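Local coordinates for protein glutamine synthetase (Helicobacter pylori, PDB 5ZLI) that belongs to the glutamine synthetase family (type I-beta), assembling twelve copies of one chain that each carry a beta-grasp and a catalytic domain, at residues Gln246-Lys249 against Tyr250-Met254; Val207-Leu210 against Asn211-Leu215; Ser373-Pro377 against Tyr378-Ala382. One frame throughout, in Å; residues are numbered along the deposited sequence.

Three local stretches of the catalytic domain illustrate how one chain builds, ends and starts an alpha-helix. Along the sequence contact 2 comes first, at the C-terminal end of helix 200-212; contact 1 follows within helix 238-258, and contact 3 opens helix 377-393. Contact 1 is the middle layer in space as well: its centre lies about 10 Å from that of contact 2 and 15 Å from that of contact 3. Val251 packs on Val209 and Leu248 on Leu210, while Lys249 NZ bonds to Ser373 O of contact 3. Contacts 2 and 3 do not meet, their nearest atoms being about 11 Å apart. Helix 238-258 thus lies between the two other helices and packs on both.

Contact 1 of 3, residues Gln246-Lys249 against Tyr250-Met254; sequences QKLK and YVVKM
Gln246 and Tyr250 are one link in the run of i to i+4 backbone bonds along the alpha-helix 238-258, a worked case of how a helix satisfies its own peptide groups. Tyr250 N donates to Gln246 O at 3.2 Å. One residue on, Val251 N reaches Lys247 O at 2.8 Å, and the same N-H makes a weak second bond to Leu248 O. The main donor to Leu248 O is Val252 N, 3.1 Å away and almost straight at 172°. Lys253 N continues the series on Lys249 O at 3.0 Å. All four carbonyls of 246-249 are therefore engaged one turn ahead, which matters in a largely buried segment.

The bonds across the two segments all run from backbone to backbone, and the polar ends of the side chains find partners in other parts of the fold. Lys247 NZ donates to Arg83 O and probably also to Val213 O, a pair modelled at a doubtfully short distance. Gln246 NE2 bonds to Gly36 O, and Lys249 NZ to Ser373 O. Tyr250 OH is held by Asp87 OD2 of the same chain, while Lys253 NZ crosses to Cys481 O of another subunit.

Apolar contact within the helix rests on Leu248 and Val252, whose side chains run at a slant to each other. With CG swung opposite the backbone N (chi1 177°), Leu248 brings CD2 to 3.9 Å from Val252 CG1. Both residues also lie against Phe265.

The two lysines one turn apart keep their ammonium groups separate, with Lys249 NZ 6.8 Å from Lys253 NZ. Lys249 is extended beyond CG, whereas Lys253 is bent at chi3 (-70°), and this fold in its chain carries Lys253 CE back to 4.1 Å from Lys249 CB.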
loop_
_atom_site.group_PDB
_atom_site.type_symbol
_atom_site.label_atom_id
_atom_site.label_comp_id
_atom_site.label_asym_id
_atom_site.label_seq_id
_atom_site.Cartn_x
_atom_site.Cartn_y
_atom_site.Cartn_z
ATOM N N GLN B 246 -39.351 9.012 -27.783
ATOM C CA GLN B 246 -39.024 7.762 -27.080
ATOM C C GLN B 246 -37.860 7.020 -27.745
ATOM O O GLN B 246 -36.932 6.576 -27.065
ATOM C CB GLN B 246 -40.239 6.821 -26.970
ATOM C CG GLN B 246 -41.392 7.285 -26.081
ATOM C CD GLN B 246 -40.978 7.675 -24.649
ATOM O OE1 GLN B 246 -40.429 8.754 -24.436
ATOM N NE2 GLN B 246 -41.192 6.776 -23.684
ATOM N N LYS B 247 -37.898 6.866 -29.075
ATOM C CA LYS B 247 -36.800 6.204 -29.791
ATOM C C LYS B 247 -35.475 6.941 -29.581
ATOM O O LYS B 247 -34.466 6.327 -29.221
ATOM C CB LYS B 247 -37.102 6.107 -31.285
ATOM C CG LYS B 247 -38.233 5.198 -31.726
ATOM C CD LYS B 247 -38.063 4.952 -33.255
ATOM C CE LYS B 247 -39.307 4.385 -33.924
ATOM N NZ LYS B 247 -39.115 4.103 -35.355
ATOM N N LEU B 248 -35.451 8.248 -29.881
ATOM C CA LEU B 248 -34.273 9.092 -29.676
ATOM C C LEU B 248 -33.667 8.954 -28.274
ATOM O O LEU B 248 -32.446 8.780 -28.139
ATOM C CB LEU B 248 -34.646 10.553 -29.967
ATOM C CG LEU B 248 -33.768 11.820 -29.841
ATOM C CD1 LEU B 248 -33.568 12.343 -28.420
ATOM C CD2 LEU B 248 -32.434 11.577 -30.426
ATOM N N LYS B 249 -34.489 9.069 -27.214
ATOM C CA LYS B 249 -33.960 8.910 -25.851
ATOM C C LYS B 249 -33.271 7.555 -25.672
ATOM O O LYS B 249 -32.135 7.475 -25.200
ATOM C CB LYS B 249 -35.079 9.096 -24.810
ATOM C CG LYS B 249 -35.516 10.569 -24.541
ATOM C CD LYS B 249 -36.670 10.618 -23.531
ATOM C CE LYS B 249 -37.275 12.040 -23.385
ATOM N NZ LYS B 249 -38.537 12.128 -22.528
ATOM N N TYR B 250 -33.924 6.493 -26.114
ATOM C CA TYR B 250 -33.343 5.156 -26.085
ATOM C C TYR B 250 -32.038 5.083 -26.876
ATOM O O TYR B 250 -31.086 4.428 -26.452
ATOM C CB TYR B 250 -34.384 4.190 -26.654
ATOM C CG TYR B 250 -33.952 2.775 -26.867
ATOM C CD1 TYR B 250 -33.510 1.987 -25.815
ATOM C CD2 TYR B 250 -34.030 2.194 -28.142
ATOM C CE1 TYR B 250 -33.131 0.655 -26.018
ATOM C CE2 TYR B 250 -33.644 0.853 -28.356
ATOM C CZ TYR B 250 -33.200 0.100 -27.287
ATOM O OH TYR B 250 -32.827 -1.199 -27.482
ATOM N N VAL B 251 -31.970 5.760 -28.028
ATOM C CA VAL B 251 -30.837 5.568 -28.925
ATOM C C VAL B 251 -29.593 6.220 -28.366
ATOM O O VAL B 251 -28.484 5.710 -28.530
ATOM C CB VAL B 251 -31.159 6.071 -30.343
ATOM C CG1 VAL B 251 -29.921 6.055 -31.196
ATOM C CG2 VAL B 251 -32.205 5.187 -30.984
ATOM N N VAL B 252 -29.726 7.421 -27.837
ATOM C CA VAL B 252 -28.555 8.042 -27.253
ATOM C C VAL B 252 -28.171 7.332 -25.953
ATOM O O VAL B 252 -26.988 7.071 -25.715
ATOM C CB VAL B 252 -28.762 9.558 -27.103
ATOM C CG1 VAL B 252 -29.630 10.087 -28.234
ATOM C CG2 VAL B 252 -29.380 9.865 -25.834
ATOM N N LYS B 253 -29.150 6.938 -25.130
ATOM C CA LYS B 253 -28.810 6.286 -23.863
ATOM C C LYS B 253 -28.013 5.013 -24.101
ATOM O O LYS B 253 -27.038 4.715 -23.392
ATOM C CB LYS B 253 -30.063 5.945 -23.052
ATOM C CG LYS B 253 -30.337 6.935 -21.896
ATOM C CD LYS B 253 -31.691 6.682 -21.244
ATOM C CE LYS B 253 -32.833 7.043 -22.124
ATOM N NZ LYS B 253 -34.060 7.139 -21.321
ATOM N N MET B 254 -28.387 4.288 -25.134
ATOM C CA MET B 254 -27.794 3.014 -25.422
ATOM C C MET B 254 -26.488 3.161 -26.166
ATOM O O MET B 254 -25.693 2.213 -26.194
ATOM C CB MET B 254 -28.797 2.211 -26.195
ATOM C CG MET B 254 -29.835 1.610 -25.309
ATOM S SD MET B 254 -29.066 0.360 -24.318
ATOM C CE MET B 254 -29.019 -0.957 -25.525
#

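Contact 2 of 3, residues Val207-Leu210 against Asn211-Leu215; sequences VKVL and NQVGL
The carbonyl oxygen of Val207 receives the backbone N-H of Asn211 in a regular helical bond, with Asn211 N 3.2 Å from Val207 O. Its buried side chain packs against Val220 and Thr217 of strand 217-222.

At Lys208 the helical pattern goes on, with Gln212 N 3.3 Å from Lys208 O. Lys208 leaves the helix pointing away from 211-215, and its NZ forms a salt bridge with Glu25 of a neighbouring subunit.

Val209 meets the side chain of Gln212. Beyond CG the glutamine runs extended (chi2 -177°), lying back along the helix so that its amide NE2 comes 3.6 Å from Val209 CG2. Here the regular pattern begins to fail: Val213 N makes only a weak bond to Val209 O.

Leu210 takes over as the principal acceptor. Its carbonyl oxygen receives Val213 N at 3.0 Å and Leu215 N at 3.2 Å, from opposite faces of the carbonyl plane. The second of these bonds spans five residues and draws the chain back against the helix, leaving Leu210 CB 4.4 Å from Leu215 CB as an apolar contact beside the backbone.

Asn211 adds a side-chain tie, ND2 donating to Leu215 O at 2.7 Å, with Leu215 O close to the plane of the Asn211 amide. Gly214, at a positive phi of 81°, allows the reversal, and its N bonds to Asn211 O at 3.1 Å. This pair, the 6→1 bond Leu215 N to Leu210 O enclosing the 5→2 bond Gly214 N to Asn211 O, with glycine at C-prime, is the Schellman motif that ends helix 200-212.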
loop_
_atom_site.group_PDB
_atom_site.type_symbol
_atom_site.label_atom_id
_atom_site.label_comp_id
_atom_site.label_asym_id
_atom_site.label_seq_id
_atom_site.Cartn_x
_atom_site.Cartn_y
_atom_site.Cartn_z
ATOM N N VAL B 207 -26.707 9.901 -34.463
ATOM C CA VAL B 207 -27.574 10.119 -35.614
ATOM C C VAL B 207 -27.443 8.999 -36.648
ATOM O O VAL B 207 -28.370 8.753 -37.420
ATOM C CB VAL B 207 -27.333 11.514 -36.217
ATOM C CG1 VAL B 207 -27.020 12.518 -35.119
ATOM C CG2 VAL B 207 -26.262 11.441 -37.196
ATOM N N LYS B 208 -26.327 8.287 -36.689
ATOM C CA LYS B 208 -26.340 7.112 -37.551
ATOM C C LYS B 208 -27.403 6.130 -37.083
ATOM O O LYS B 208 -28.149 5.574 -37.891
ATOM C CB LYS B 208 -24.967 6.449 -37.597
ATOM C CG LYS B 208 -24.078 7.028 -38.665
ATOM C CD LYS B 208 -24.779 6.917 -40.002
ATOM C CE LYS B 208 -24.547 8.147 -40.861
ATOM N NZ LYS B 208 -23.158 8.142 -41.387
ATOM N N VAL B 209 -27.533 5.959 -35.773
ATOM C CA VAL B 209 -28.472 4.976 -35.273
ATOM C C VAL B 209 -29.876 5.548 -35.241
ATOM O O VAL B 209 -30.851 4.801 -35.398
ATOM C CB VAL B 209 -28.038 4.442 -33.904
ATOM C CG1 VAL B 209 -29.081 3.463 -33.374
ATOM C CG2 VAL B 209 -26.711 3.754 -34.020
ATOM N N LEU B 210 -30.024 6.859 -35.053
ATOM C CA LEU B 210 -31.357 7.436 -35.147
ATOM C C LEU B 210 -31.969 7.125 -36.499
ATOM O O LEU B 210 -33.108 6.668 -36.592
ATOM C CB LEU B 210 -31.296 8.940 -34.951
ATOM C CG LEU B 210 -30.871 9.393 -33.566
ATOM C CD1 LEU B 210 -30.841 10.906 -33.476
ATOM C CD2 LEU B 210 -31.815 8.820 -32.559
ATOM N N ASN B 211 -31.211 7.313 -37.564
ATOM C CA ASN B 211 -31.781 6.981 -38.854
ATOM C C ASN B 211 -32.058 5.499 -38.941
ATOM O O ASN B 211 -33.031 5.097 -39.588
ATOM C CB ASN B 211 -30.876 7.408 -40.007
ATOM C CG ASN B 211 -30.351 8.810 -39.868
ATOM O OD1 ASN B 211 -29.162 9.020 -40.001
ATOM N ND2 ASN B 211 -31.226 9.772 -39.635
ATOM N N GLN B 212 -31.248 4.668 -38.271
ATOM C CA GLN B 212 -31.494 3.224 -38.365
ATOM C C GLN B 212 -32.890 2.862 -37.880
ATOM O O GLN B 212 -33.457 1.846 -38.291
ATOM C CB GLN B 212 -30.450 2.446 -37.575
ATOM C CG GLN B 212 -29.117 2.387 -38.251
ATOM C CD GLN B 212 -28.138 1.544 -37.482
ATOM O OE1 GLN B 212 -28.431 0.395 -37.123
ATOM N NE2 GLN B 212 -26.968 2.117 -37.192
ATOM N N VAL B 213 -33.463 3.691 -37.022
ATOM C CA VAL B 213 -34.687 3.355 -36.351
ATOM C C VAL B 213 -35.859 4.144 -36.931
ATOM O O VAL B 213 -36.899 4.292 -36.283
ATOM C CB VAL B 213 -34.540 3.538 -34.838
ATOM C CG1 VAL B 213 -33.381 2.735 -34.377
ATOM C CG2 VAL B 213 -34.327 4.978 -34.486
ATOM N N GLY B 214 -35.687 4.659 -38.150
ATOM C CA GLY B 214 -36.720 5.378 -38.873
ATOM C C GLY B 214 -36.893 6.832 -38.496
ATOM O O GLY B 214 -38.004 7.351 -38.582
ATOM N N LEU B 215 -35.827 7.513 -38.119
ATOM C CA LEU B 215 -35.868 8.913 -37.743
ATOM C C LEU B 215 -34.948 9.724 -38.628
ATOM O O LEU B 215 -33.818 9.311 -38.897
ATOM C CB LEU B 215 -35.452 9.109 -36.296
ATOM C CG LEU B 215 -36.509 9.613 -35.336
ATOM C CD1 LEU B 215 -35.872 9.845 -33.989
ATOM C CD2 LEU B 215 -36.976 10.943 -35.919
#

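Contact 3 of 3, residues Ser373-Pro377 against Tyr378-Ala382; sequences SSSNP and YLAFA
The amide oxygen of Asn376 bends round to receive the backbone N-H of Tyr378 in a classic N-cap, with Asn376 OD1 3.0 Å from Tyr378 N. A first torsion near trans (chi1 -172°) sets the Asn376 amide beside its own carbonyl carbon, from where OD1 can reach the first turn. Its other amide atom is occupied too, as ND2 donates to Ile34 O, so both ends of the group fix its rotation.

Backbone bonds then start the helix proper. Ala380 N donates to Asn376 O at 2.7 Å, and Phe381 N to Pro377 O at 2.9 Å. Proline is well placed in the first turn, where its missing N-H costs the helix no bond.

Contacts of the two rings form a third group. Asn376 OD1 also sits at the edge of the Tyr378 ring, near its plane, the amide and ring planes being 62° apart. Pro377 O lies over one face of the Phe381 ring, toward its rim, while Pro377 CB is 4.2 Å from Phe381 CE2.

Carbon-to-carbon contacts complete the turn. Asn376 CB rests 3.9 Å from Leu379 CG, and Ser375 CB 4.0 Å from Ala380 CB, bringing the incoming loop alongside the helix.

The whole start of helix 377-393 is buried among its neighbours: Leu379 and Asn376 face Pro114 of helix 114-128, Tyr378 and Phe381 lean on Ala242 of helix 238-258, and the Phe381 ring stacks on Phe136 of strand 133-145 and touches strand 278-286.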
loop_
_atom_site.group_PDB
_atom_site.type_symbol
_atom_site.label_atom_id
_atom_site.label_comp_id
_atom_site.label_asym_id
_atom_site.label_seq_id
_atom_site.Cartn_x
_atom_site.Cartn_y
_atom_site.Cartn_z
ATOM N N SER B 373 -37.271 17.325 -21.158
ATOM C CA SER B 373 -37.461 15.910 -21.475
ATOM C C SER B 373 -37.878 15.077 -20.275
ATOM O O SER B 373 -38.239 13.907 -20.447
ATOM C CB SER B 373 -36.194 15.326 -22.097
ATOM O OG SER B 373 -35.759 16.103 -23.212
ATOM N N SER B 374 -37.908 15.655 -19.077
ATOM C CA SER B 374 -38.531 14.965 -17.954
ATOM C C SER B 374 -40.028 14.828 -18.164
ATOM O O SER B 374 -40.715 14.195 -17.357
ATOM C CB SER B 374 -38.189 15.696 -16.637
ATOM O OG SER B 374 -39.326 16.108 -15.900
ATOM N N SER B 375 -40.554 15.484 -19.179
ATOM C CA SER B 375 -41.962 15.383 -19.497
ATOM C C SER B 375 -42.260 14.094 -20.252
ATOM O O SER B 375 -41.472 13.643 -21.087
ATOM C CB SER B 375 -42.359 16.599 -20.327
ATOM O OG SER B 375 -41.559 16.650 -21.499
ATOM N N ASN B 376 -43.443 13.548 -20.017
ATOM C CA ASN B 376 -43.916 12.507 -20.906
ATOM C C ASN B 376 -44.279 13.167 -22.221
ATOM O O ASN B 376 -45.223 13.977 -22.255
ATOM C CB ASN B 376 -45.120 11.767 -20.328
ATOM C CG ASN B 376 -45.523 10.531 -21.155
ATOM O OD1 ASN B 376 -45.559 10.555 -22.399
ATOM N ND2 ASN B 376 -45.822 9.444 -20.458
ATOM N N PRO B 377 -43.567 12.858 -23.311
ATOM C CA PRO B 377 -43.845 13.511 -24.607
ATOM C C PRO B 377 -45.296 13.388 -25.076
ATOM O O PRO B 377 -45.831 14.329 -25.682
ATOM C CB PRO B 377 -42.878 12.793 -25.563
ATOM C CG PRO B 377 -42.532 11.516 -24.863
ATOM C CD PRO B 377 -42.510 11.848 -23.412
ATOM N N TYR B 378 -45.952 12.262 -24.809
ATOM C CA TYR B 378 -47.350 12.130 -25.191
ATOM C C TYR B 378 -48.208 13.150 -24.455
ATOM O O TYR B 378 -48.876 13.992 -25.074
ATOM C CB TYR B 378 -47.813 10.700 -24.935
ATOM C CG TYR B 378 -46.992 9.717 -25.711
ATOM C CD1 TYR B 378 -47.174 9.576 -27.082
ATOM C CD2 TYR B 378 -46.038 8.924 -25.084
ATOM C CE1 TYR B 378 -46.424 8.685 -27.820
ATOM C CE2 TYR B 378 -45.292 8.023 -25.818
ATOM C CZ TYR B 378 -45.497 7.917 -27.191
ATOM O OH TYR B 378 -44.754 7.046 -27.917
ATOM N N LEU B 379 -48.137 13.128 -23.122
ATOM C CA LEU B 379 -48.927 14.037 -22.305
ATOM C C LEU B 379 -48.554 15.479 -22.612
ATOM O O LEU B 379 -49.432 16.303 -22.874
ATOM C CB LEU B 379 -48.718 13.715 -20.814
ATOM C CG LEU B 379 -49.010 12.287 -20.265
ATOM C CD1 LEU B 379 -48.953 12.263 -18.758
ATOM C CD2 LEU B 379 -50.342 11.703 -20.711
ATOM N N ALA B 380 -47.254 15.773 -22.693
ATOM C CA ALA B 380 -46.811 17.128 -23.017
ATOM C C ALA B 380 -47.418 17.603 -24.344
ATOM O O ALA B 380 -48.076 18.658 -24.406
ATOM C CB ALA B 380 -45.281 17.200 -23.064
ATOM N N PHE B 381 -47.207 16.842 -25.424
ATOM C CA PHE B 381 -47.735 17.272 -26.716
ATOM C C PHE B 381 -49.253 17.362 -26.674
ATOM O O PHE B 381 -49.838 18.383 -27.071
ATOM C CB PHE B 381 -47.286 16.323 -27.819
ATOM C CG PHE B 381 -45.819 16.291 -28.010
ATOM C CD1 PHE B 381 -45.021 17.296 -27.496
ATOM C CD2 PHE B 381 -45.226 15.253 -28.686
ATOM C CE1 PHE B 381 -43.681 17.268 -27.669
ATOM C CE2 PHE B 381 -43.873 15.219 -28.858
ATOM C CZ PHE B 381 -43.103 16.230 -28.351
ATOM N N ALA B 382 -49.905 16.307 -26.170
ATOM C CA ALA B 382 -51.354 16.319 -26.030
ATOM C C ALA B 382 -51.821 17.581 -25.329
ATOM O O ALA B 382 -52.733 18.260 -25.797
ATOM C CB ALA B 382 -51.823 15.080 -25.282
#